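Divalent-cation tolerance protein CutA (Thermus thermophilus, PDB 1NZA) is a homotrimeric CutA-family protein probably involved in resistance toward heavy metals and thought to bind copper. Local coordinates at residues Y94-W97 and L98-T102; H62-P65 and K66-R70. All coordinates share one frame; numbering follows the deposited sequence.

Contact 1: Y94-W97 and L98-T102; sequences YLDW and LRENT
Asp96 and Arg99, three residues apart in helix 92-100, show how a short-range ion pair can rest on charge alone. Asp96 OD1 lies 3.5 Å from Arg99 NH2, yet well out of the guanidinium plane, so no N-H points at it, and the carboxylate and guanidinium planes stand 52° apart. The arginine reaches back because its chain bends at chi3 (-60°) after CG has set out anti to the carbonyl carbon. Its flat end is thereby folded over the preceding turn, where the CA of Asp96 sits over one face, toward the rim. The stronger polar partner is Glu2, which forms a salt bridge with NH1; the guanidinium is thus shared between two carboxylates.

Leu95 and the buried Leu98 run side by side, pointing the same way, with Leu95 CD2 4.0 Å from Leu98 CD1. With CG anti to the backbone N (chi1 166°), Trp97 lays its indole beside the next residue, Trp97 CE3 coming 4.4 Å from Leu98 CB. The Asn101 side chain runs across that of Trp97 at about a right angle, its ND2 over one face of the indole, though the place of ND2 is doubtful. Asn101 is also where the backbone leaves helical geometry, and its N-H makes a weak bond to Trp97 O. One residue earlier the helical bond is still regular: Glu100 N meets Asp96 O at 2.7 Å. Beyond the end, Thr102 OG1 donates to Leu98 O (2.7 Å), tying the departing chain to the last turn.

This C-terminal helix lies against strands 30-42 and 47-60, with Tyr94 and Trp97 on Cys30 and Leu98 on Thr60. Its other neighbour is the second subunit, where Leu95 packs on Val83 and Trp97 on Arg42, both of that neighbouring chain.

Contact 2: H62-P65 and K66-R70; sequences HAFP and KLKER
Over one face of the Phe64 ring stands Lys68 CG, 3.9 Å from the ring centroid and 26° off its normal, a CH-pi contact displaced toward the rim in which a lysine spends its methylenes on an aromatic one turn back. The next carbon follows the same ring, Lys68 CD coming within 3.4 Å of Phe64 CE2. A bend at chi3 (-58°) keeps Lys68 CE beside the ring, 3.8 Å from Phe64 CE2. Leu67 meets the ring at an oblique angle, its CD2 lying 4.4 Å from Phe64 CE1.

Lys66 turns the other way, back toward the start of the helix. With chi2 at 71° its chain bends, and Lys66 NZ donates to His62 O at 3.3 Å, a long bond almost in line with the carbonyl. Lys66 NZ also stands over one face of the His62 imidazole, 4.2 Å above its plane and toward the rim.

Beneath these side chains helical backbone bonds run from Leu67 N to Ala63 O and from Lys68 N to Phe64 O, each 2.8 Å long. Phe64 packs on strands 2-9 and 82-86, and Leu67 on strands 47-60 and 82-86; Phe64 and Lys68 also reach Glu89 and Gly90 of the third subunit. A helix laid on an antiparallel sheet in this way is characteristic of the ferredoxin-like alpha/beta fold of CutA and its GlnB-like relatives.

Both contacts are local, each within one continuous stretch at a helix end: contact 2 opens helix 64-74, whereas contact 1 closes helix 92-100. Each is only partly buried. In contact 2 the buried aromatic packs on the sheet of its own chain and, with Lys68, on the third subunit, while Lys66 is exposed; contact 1 lies farther from the chain centre and packs on its own chain's strands and the second subunit. Ring and methylene packing dominates contact 2, while an out-of-plane ion pair and side-chain closure of a helix end mark contact 1. They meet directly where Thr102 CG2 packs 3.5 Å from Ala63 CB, bringing the chain's C-terminal tail against the start of the earlier helix.

Contact 1: Y94-W97 and L98-T102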
loop_
_atom_site.group_PDB
_atom_site.type_symbol
_atom_site.label_atom_id
_atom_site.label_comp_id
_atom_site.label_asym_id
_atom_site.label_seq_id
_atom_site.Cartn_x
_atom_site.Cartn_y
_atom_site.Cartn_z
ATOM N N TYR A 94 -10.676 -14.504 5.854
ATOM C CA TYR A 94 -10.428 -13.767 4.620
ATOM C C TYR A 94 -9.265 -14.399 3.866
ATOM O O TYR A 94 -9.322 -14.574 2.649
ATOM C CB TYR A 94 -10.100 -12.298 4.908
ATOM C CG TYR A 94 -9.859 -11.493 3.654
ATOM C CD1 TYR A 94 -10.915 -11.141 2.814
ATOM C CD2 TYR A 94 -8.570 -11.124 3.276
ATOM C CE1 TYR A 94 -10.694 -10.441 1.627
ATOM C CE2 TYR A 94 -8.338 -10.427 2.092
ATOM C CZ TYR A 94 -9.405 -10.087 1.273
ATOM O OH TYR A 94 -9.185 -9.385 0.106
ATOM N N LEU A 95 -8.206 -14.746 4.591
ATOM C CA LEU A 95 -7.044 -15.354 3.964
ATOM C C LEU A 95 -7.353 -16.733 3.390
ATOM O O LEU A 95 -6.770 -17.132 2.382
ATOM C CB LEU A 95 -5.888 -15.441 4.963
ATOM C CG LEU A 95 -5.316 -14.092 5.410
ATOM C CD1 LEU A 95 -4.145 -14.317 6.359
ATOM C CD2 LEU A 95 -4.871 -13.296 4.190
ATOM N N ASP A 96 -8.263 -17.461 4.029
ATOM C CA ASP A 96 -8.637 -18.782 3.534
ATOM C C ASP A 96 -9.364 -18.589 2.210
ATOM O O ASP A 96 -9.102 -19.297 1.237
ATOM C CB ASP A 96 -9.552 -19.502 4.528
ATOM C CG ASP A 96 -9.925 -20.901 4.064
ATOM O OD1 ASP A 96 -9.002 -21.688 3.766
ATOM O OD2 ASP A 96 -11.136 -21.213 4.000
ATOM N N TRP A 97 -10.278 -17.622 2.183
ATOM C CA TRP A 97 -11.033 -17.307 0.975
ATOM C C TRP A 97 -10.043 -16.941 -0.122
ATOM O O TRP A 97 -10.224 -17.291 -1.288
ATOM C CB TRP A 97 -11.971 -16.119 1.233
ATOM C CG TRP A 97 -12.548 -15.512 -0.021
ATOM C CD1 TRP A 97 -13.584 -15.997 -0.773
ATOM C CD2 TRP A 97 -12.087 -14.330 -0.689
ATOM N NE1 TRP A 97 -13.793 -15.190 -1.867
ATOM C CE2 TRP A 97 -12.888 -14.160 -1.841
ATOM C CE3 TRP A 97 -11.073 -13.397 -0.426
ATOM C CZ2 TRP A 97 -12.706 -13.094 -2.733
ATOM C CZ3 TRP A 97 -10.892 -12.335 -1.311
ATOM C CH2 TRP A 97 -11.708 -12.196 -2.452
ATOM N N LEU A 98 -8.988 -16.235 0.270
ATOM C CA LEU A 98 -7.956 -15.801 -0.660
ATOM C C LEU A 98 -7.252 -17.002 -1.289
ATOM O O LEU A 98 -7.086 -17.062 -2.506
ATOM C CB LEU A 98 -6.949 -14.904 0.073
ATOM C CG LEU A 98 -5.900 -14.135 -0.735
ATOM C CD1 LEU A 98 -5.211 -13.126 0.173
ATOM C CD2 LEU A 98 -4.878 -15.093 -1.336
ATOM N N ARG A 99 -6.838 -17.959 -0.463
ATOM C CA ARG A 99 -6.162 -19.144 -0.978
ATOM C C ARG A 99 -7.143 -20.015 -1.756
ATOM O O ARG A 99 -6.844 -20.477 -2.856
ATOM C CB ARG A 99 -5.546 -19.945 0.172
ATOM C CG ARG A 99 -4.454 -19.201 0.921
ATOM C CD ARG A 99 -3.732 -20.128 1.884
ATOM N NE ARG A 99 -4.628 -20.694 2.887
ATOM C CZ ARG A 99 -5.010 -20.067 3.996
ATOM N NH1 ARG A 99 -4.572 -18.844 4.256
ATOM N NH2 ARG A 99 -5.837 -20.664 4.845
ATOM N N GLU A 100 -8.320 -20.216 -1.177
ATOM C CA GLU A 100 -9.377 -21.014 -1.787
ATOM C C GLU A 100 -9.724 -20.574 -3.210
ATOM O O GLU A 100 -10.114 -21.396 -4.039
ATOM C CB GLU A 100 -10.630 -20.947 -0.904
ATOM C CG GLU A 100 -11.925 -21.390 -1.575
ATOM C CD GLU A 100 -13.128 -21.282 -0.649
ATOM O OE1 GLU A 100 -13.209 -22.068 0.319
ATOM O OE2 GLU A 100 -13.990 -20.407 -0.883
ATOM N N ASN A 101 -9.575 -19.283 -3.494
ATOM C CA ASN A 101 -9.905 -18.751 -4.816
ATOM C C ASN A 101 -8.707 -18.387 -5.688
ATOM O O ASN A 101 -8.852 -17.691 -6.693
ATOM C CB ASN A 101 -10.821 -17.535 -4.662
ATOM C CG ASN A 101 -12.184 -17.906 -4.120
ATOM O OD1 ASN A 101 -12.986 -18.537 -4.805
ATOM N ND2 ASN A 101 -12.450 -17.527 -2.879
ATOM N N THR A 102 -7.525 -18.858 -5.306
ATOM C CA THR A 102 -6.317 -18.590 -6.072
ATOM C C THR A 102 -5.694 -19.922 -6.483
ATOM O O THR A 102 -5.669 -20.868 -5.699
ATOM C CB THR A 102 -5.295 -17.774 -5.240
ATOM O OG1 THR A 102 -5.873 -16.512 -4.884
ATOM C CG2 THR A 102 -4.028 -17.526 -6.041
#

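Contact 2: H62-P65 and K66-R70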
loop_
_atom_site.group_PDB
_atom_site.type_symbol
_atom_site.label_atom_id
_atom_site.label_comp_id
_atom_site.label_asym_id
_atom_site.label_seq_id
_atom_site.Cartn_x
_atom_site.Cartn_y
_atom_site.Cartn_z
ATOM N N HIS A 62 2.406 -19.068 -4.866
ATOM C CA HIS A 62 2.264 -20.145 -5.839
ATOM C C HIS A 62 1.698 -19.644 -7.162
ATOM O O HIS A 62 2.026 -20.172 -8.227
ATOM C CB HIS A 62 1.374 -21.261 -5.284
ATOM C CG HIS A 62 1.185 -22.407 -6.231
ATOM N ND1 HIS A 62 0.341 -22.343 -7.320
ATOM C CD2 HIS A 62 1.752 -23.637 -6.267
ATOM C CE1 HIS A 62 0.395 -23.483 -7.985
ATOM N NE2 HIS A 62 1.243 -24.285 -7.367
ATOM N N ALA A 63 0.849 -18.624 -7.095
ATOM C CA ALA A 63 0.244 -18.065 -8.294
ATOM C C ALA A 63 1.115 -16.981 -8.913
ATOM O O ALA A 63 1.044 -16.734 -10.114
ATOM C CB ALA A 63 -1.137 -17.494 -7.967
ATOM N N PHE A 64 1.952 -16.351 -8.093
ATOM C CA PHE A 64 2.806 -15.263 -8.560
ATOM C C PHE A 64 3.532 -15.480 -9.887
ATOM O O PHE A 64 3.498 -14.611 -10.756
ATOM C CB PHE A 64 3.833 -14.879 -7.488
ATOM C CG PHE A 64 4.525 -13.575 -7.770
ATOM C CD1 PHE A 64 3.820 -12.376 -7.710
ATOM C CD2 PHE A 64 5.865 -13.547 -8.133
ATOM C CE1 PHE A 64 4.433 -11.169 -8.012
ATOM C CE2 PHE A 64 6.494 -12.340 -8.441
ATOM C CZ PHE A 64 5.774 -11.147 -8.379
ATOM N N PRO A 65 4.216 -16.626 -10.061
ATOM C CA PRO A 65 4.921 -16.856 -11.326
ATOM C C PRO A 65 3.987 -16.742 -12.530
ATOM O O PRO A 65 4.346 -16.159 -13.553
ATOM C CB PRO A 65 5.477 -18.271 -11.162
ATOM C CG PRO A 65 5.689 -18.376 -9.687
ATOM C CD PRO A 65 4.439 -17.742 -9.126
ATOM N N LYS A 66 2.790 -17.302 -12.397
ATOM C CA LYS A 66 1.803 -17.268 -13.468
ATOM C C LYS A 66 1.233 -15.860 -13.595
ATOM O O LYS A 66 0.924 -15.398 -14.693
ATOM C CB LYS A 66 0.674 -18.267 -13.193
ATOM C CG LYS A 66 1.106 -19.732 -13.186
ATOM C CD LYS A 66 1.941 -20.081 -11.961
ATOM C CE LYS A 66 2.325 -21.555 -11.961
ATOM N NZ LYS A 66 3.141 -21.926 -10.771
ATOM N N LEU A 67 1.100 -15.179 -12.464
ATOM C CA LEU A 67 0.586 -13.819 -12.466
ATOM C C LEU A 67 1.529 -12.914 -13.249
ATOM O O LEU A 67 1.087 -12.117 -14.078
ATOM C CB LEU A 67 0.428 -13.319 -11.029
ATOM C CG LEU A 67 -0.016 -11.871 -10.817
ATOM C CD1 LEU A 67 -0.654 -11.735 -9.450
ATOM C CD2 LEU A 67 1.173 -10.942 -10.953
ATOM N N LYS A 68 2.830 -13.033 -12.997
ATOM C CA LYS A 68 3.797 -12.210 -13.716
ATOM C C LYS A 68 3.678 -12.411 -15.221
ATOM O O LYS A 68 3.695 -11.447 -15.983
ATOM C CB LYS A 68 5.231 -12.530 -13.295
ATOM C CG LYS A 68 5.650 -11.938 -11.962
ATOM C CD LYS A 68 7.169 -11.981 -11.799
ATOM C CE LYS A 68 7.703 -13.405 -11.902
ATOM N NZ LYS A 68 9.187 -13.459 -11.771
ATOM N N GLU A 69 3.575 -13.669 -15.644
ATOM C CA GLU A 69 3.455 -13.986 -17.064
ATOM C C GLU A 69 2.243 -13.318 -17.693
ATOM O O GLU A 69 2.347 -12.692 -18.746
ATOM C CB GLU A 69 3.359 -15.500 -17.276
ATOM C CG GLU A 69 4.697 -16.214 -17.262
ATOM C CD GLU A 69 4.563 -17.702 -17.533
ATOM O OE1 GLU A 69 3.923 -18.072 -18.542
ATOM O OE2 GLU A 69 5.103 -18.502 -16.740
ATOM N N ARG A 70 1.094 -13.454 -17.048
ATOM C CA ARG A 70 -0.126 -12.861 -17.571
ATOM C C ARG A 70 -0.036 -11.336 -17.574
ATOM O O ARG A 70 -0.476 -10.688 -18.519
ATOM C CB ARG A 70 -1.334 -13.324 -16.750
ATOM C CG ARG A 70 -1.501 -14.840 -16.693
ATOM C CD ARG A 70 -1.757 -15.457 -18.071
ATOM N NE ARG A 70 -3.066 -15.093 -18.610
ATOM C CZ ARG A 70 -3.250 -14.383 -19.721
ATOM N NH1 ARG A 70 -2.204 -13.955 -20.420
ATOM N NH2 ARG A 70 -4.480 -14.105 -20.135
#